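Local coordinates for protein aminotransferase, class I and II (Erwinia tasmaniensis, PDB 5Z0Q) that belongs to the class I and II aminotransferase family, of the fold-type I architecture, and binds pyridoxal-5'-phosphate, at residues G179-R184 with T321-F326. Numbering follows the deposited sequence.
Sequences GTVYRR and TPEASF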
ATOM      1  N   GLY A 179       5.222  26.744  -1.639  1.00 30.17           N
ATOM      2  CA  GLY A 179       6.654  26.583  -1.501  1.00 21.22           C
ATOM      3  C   GLY A 179       7.266  27.339  -0.346  1.00 29.42           C
ATOM      4  O   GLY A 179       8.494  27.483  -0.300  1.00 31.20           O
ATOM      5  N   THR A 180       6.455  27.823   0.590  1.00 23.73           N
ATOM      6  CA  THR A 180       6.957  28.613   1.703  1.00 25.91           C
ATOM      7  C   THR A 180       7.619  27.717   2.743  1.00 31.41           C
ATOM      8  O   THR A 180       7.049  26.703   3.158  1.00 30.30           O
ATOM      9  CB  THR A 180       5.820  29.406   2.347  1.00 30.31           C
ATOM     10  OG1 THR A 180       5.280  30.328   1.393  1.00 39.84           O
ATOM     11  CG2 THR A 180       6.325  30.172   3.562  1.00 25.92           C
ATOM     12  N   VAL A 181       8.825  28.094   3.155  1.00 28.58           N
ATOM     13  CA  VAL A 181       9.525  27.459   4.265  1.00 25.20           C
ATOM     14  C   VAL A 181       9.260  28.304   5.504  1.00 30.64           C
ATOM     15  O   VAL A 181       9.779  29.419   5.629  1.00 37.15           O
ATOM     16  CB  VAL A 181      11.027  27.327   3.988  1.00 28.67           C
ATOM     17  CG1 VAL A 181      11.748  26.794   5.218  1.00 23.29           C
ATOM     18  CG2 VAL A 181      11.269  26.427   2.786  1.00 23.17           C
ATOM     19  N   TYR A 182       8.452  27.782   6.423  1.00 26.34           N
ATOM     20  CA  TYR A 182       8.061  28.555   7.593  1.00 31.84           C
ATOM     21  C   TYR A 182       9.241  28.748   8.537  1.00 24.09           C
ATOM     22  O   TYR A 182       9.995  27.813   8.818  1.00 27.64           O
ATOM     23  CB  TYR A 182       6.905  27.870   8.323  1.00 25.02           C
ATOM     24  CG  TYR A 182       5.603  27.909   7.557  1.00 24.51           C
ATOM     25  CD1 TYR A 182       4.798  29.040   7.578  1.00 25.94           C
ATOM     26  CD2 TYR A 182       5.182  26.819   6.808  1.00 27.32           C
ATOM     27  CE1 TYR A 182       3.609  29.084   6.878  1.00 30.23           C
ATOM     28  CE2 TYR A 182       3.993  26.853   6.104  1.00 31.56           C
ATOM     29  CZ  TYR A 182       3.210  27.988   6.143  1.00 33.19           C
ATOM     30  OH  TYR A 182       2.027  28.026   5.442  1.00 41.88           O
ATOM     31  N   ARG A 183       9.395  29.977   9.026  1.00 32.60           N
ATOM     32  CA  ARG A 183      10.472  30.318   9.941  1.00 34.83           C
ATOM     33  C   ARG A 183      10.126  29.858  11.357  1.00 29.62           C
ATOM     34  O   ARG A 183       9.031  29.360  11.631  1.00 31.20           O
ATOM     35  CB  ARG A 183      10.748  31.819   9.903  1.00 29.66           C
ATOM     36  CG  ARG A 183      11.206  32.340   8.548  1.00 28.63           C
ATOM     37  CD  ARG A 183      12.550  31.754   8.143  1.00 27.34           C
ATOM     38  NE  ARG A 183      13.061  32.375   6.924  1.00 39.56           N
ATOM     39  CZ  ARG A 183      12.783  31.952   5.695  1.00 38.75           C
ATOM     40  NH1 ARG A 183      11.996  30.901   5.516  1.00 36.68           N
ATOM     41  NH2 ARG A 183      13.292  32.581   4.642  1.00 29.02           N
ATOM     42  N   ARG A 184      11.079  30.039  12.275  1.00 29.84           N
ATOM     43  CA  ARG A 184      10.885  29.560  13.640  1.00 33.75           C
ATOM     44  C   ARG A 184       9.825  30.375  14.373  1.00 34.02           C
ATOM     45  O   ARG A 184       9.036  29.820  15.146  1.00 30.38           O
ATOM     46  CB  ARG A 184      12.209  29.590  14.400  1.00 33.10           C
ATOM     47  CG  ARG A 184      12.180  28.809  15.701  1.00 35.97           C
ATOM     48  CD  ARG A 184      13.575  28.577  16.254  1.00 33.93           C
ATOM     49  NE  ARG A 184      13.543  27.666  17.393  1.00 44.56           N
ATOM     50  CZ  ARG A 184      13.686  26.348  17.301  1.00 44.02           C
ATOM     51  NH1 ARG A 184      13.880  25.781  16.117  1.00 40.92           N
ATOM     52  NH2 ARG A 184      13.636  25.595  18.391  1.00 44.33           N
ATOM     53  N   THR A 321       8.793  33.524  -5.655  1.00 28.25           N
ATOM     54  CA  THR A 321       9.910  32.597  -5.756  1.00 30.54           C
ATOM     55  C   THR A 321       9.800  31.551  -4.652  1.00 29.94           C
ATOM     56  O   THR A 321       9.873  31.904  -3.465  1.00 27.97           O
ATOM     57  CB  THR A 321      11.240  33.338  -5.653  1.00 31.56           C
ATOM     58  OG1 THR A 321      11.363  34.257  -6.746  1.00 39.74           O
ATOM     59  CG2 THR A 321      12.399  32.354  -5.693  1.00 24.85           C
ATOM     60  N   PRO A 322       9.617  30.274  -4.986  1.00 28.69           N
ATOM     61  CA  PRO A 322       9.416  29.263  -3.941  1.00 26.27           C
ATOM     62  C   PRO A 322      10.695  29.027  -3.152  1.00 23.09           C
ATOM     63  O   PRO A 322      11.757  28.771  -3.723  1.00 28.03           O
ATOM     64  CB  PRO A 322       9.000  28.015  -4.729  1.00 32.81           C
ATOM     65  CG  PRO A 322       9.615  28.209  -6.079  1.00 24.83           C
ATOM     66  CD  PRO A 322       9.581  29.692  -6.340  1.00 26.47           C
ATOM     67  N   GLU A 323      10.586  29.121  -1.828  1.00 26.02           N
ATOM     68  CA  GLU A 323      11.714  28.794  -0.969  1.00 23.61           C
ATOM     69  C   GLU A 323      12.025  27.303  -0.958  1.00 28.11           C
ATOM     70  O   GLU A 323      13.096  26.914  -0.478  1.00 30.85           O
ATOM     71  CB  GLU A 323      11.444  29.287   0.454  1.00 28.03           C
ATOM     72  CG  GLU A 323      11.324  30.801   0.567  1.00 30.28           C
ATOM     73  CD  GLU A 323      11.030  31.267   1.982  1.00 40.06           C
ATOM     74  OE1 GLU A 323      10.330  30.542   2.721  1.00 33.00           O
ATOM     75  OE2 GLU A 323      11.505  32.360   2.357  1.00 43.69           O
ATOM     76  N   ALA A 324      11.129  26.468  -1.481  1.00 27.22           N
ATOM     77  CA  ALA A 324      11.333  25.025  -1.525  1.00 29.13           C
ATOM     78  C   ALA A 324      10.900  24.500  -2.885  1.00 32.03           C
ATOM     79  O   ALA A 324       9.740  24.665  -3.276  1.00 32.23           O
ATOM     80  CB  ALA A 324      10.561  24.320  -0.406  1.00 30.69           C
ATOM     81  N   SER A 325      11.836  23.873  -3.593  1.00 34.28           N
ATOM     82  CA  SER A 325      11.564  23.250  -4.879  1.00 22.57           C
ATOM     83  C   SER A 325      10.489  22.170  -4.734  1.00 36.06           C
ATOM     84  O   SER A 325      10.262  21.631  -3.648  1.00 30.49           O
ATOM     85  CB  SER A 325      12.863  22.665  -5.441  1.00 42.29           C
ATOM     86  OG  SER A 325      13.505  23.598  -6.292  1.00 56.19           O
ATOM     87  N   PHE A 326       9.818  21.842  -5.846  1.00 34.67           N
ATOM     88  CA  PHE A 326      10.121  22.342  -7.190  1.00 28.91           C
ATOM     89  C   PHE A 326       8.899  22.923  -7.893  1.00 29.89           C
ATOM     90  O   PHE A 326       8.718  22.745  -9.100  1.00 24.03           O
ATOM     91  CB  PHE A 326      10.724  21.216  -8.036  1.00 24.13           C
ATOM     92  CG  PHE A 326      10.084  19.874  -7.805  1.00 26.87           C
ATOM     93  CD1 PHE A 326       8.952  19.501  -8.510  1.00 27.41           C
ATOM     94  CD2 PHE A 326      10.613  18.988  -6.878  1.00 22.54           C
ATOM     95  CE1 PHE A 326       8.358  18.269  -8.298  1.00 26.92           C
ATOM     96  CE2 PHE A 326      10.024  17.757  -6.659  1.00 25.31           C
ATOM     97  CZ  PHE A 326       8.895  17.396  -7.371  1.00 30.92           C
TER
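Glu-323 and Arg-183 reach toward each other tip to tip, and their charged ends pair as a two-pronged, end-on salt bridge. NH2 of Arg-183 donates to OE2 of Glu-323 at 2.9 Å, while NH1 of Arg-183 makes the longer bond, 3.3 Å, to OE1. The guanidinium and carboxylate planes lie 19° apart but are not coplanar: both nitrogens approach from above the carboxylate plane, 40° out of it at OE1. A bend at chi2 (-64°) turns CD of Arg-183 out of an extended course, whereas Glu-323 is extended beyond CG, which sets CD well out from the backbone. OE1 also accepts the backbone N-H of Val-181, at 2.9 Å between N and OE1 and nearly along the C-O axis. Arg-150 adds a further salt bridge to OE1, so a largely buried carboxylate is met by two arginines and a peptide N-H, a setting that would be expected to keep it ionised. Closer to the backbone of Glu-323, CG2 of Val-181 lies 3.7 Å from its CB and 3.9 Å from Ala-324 CB. At the other end of the contact, Gly-179 O lies 3.1 Å from both Glu-323 N and Ala-324 N. The arrangement joins the loop that runs from strand 166-172 of the large eight-stranded sheet to helix 184-197 with the loop linking strands 318-319 and 329-331 of the smaller sheet, a buried loop-to-loop junction of a fold-type I aminotransferase, its Gly-179 end about 10 Å from the bound pyridoxal-5'-phosphate.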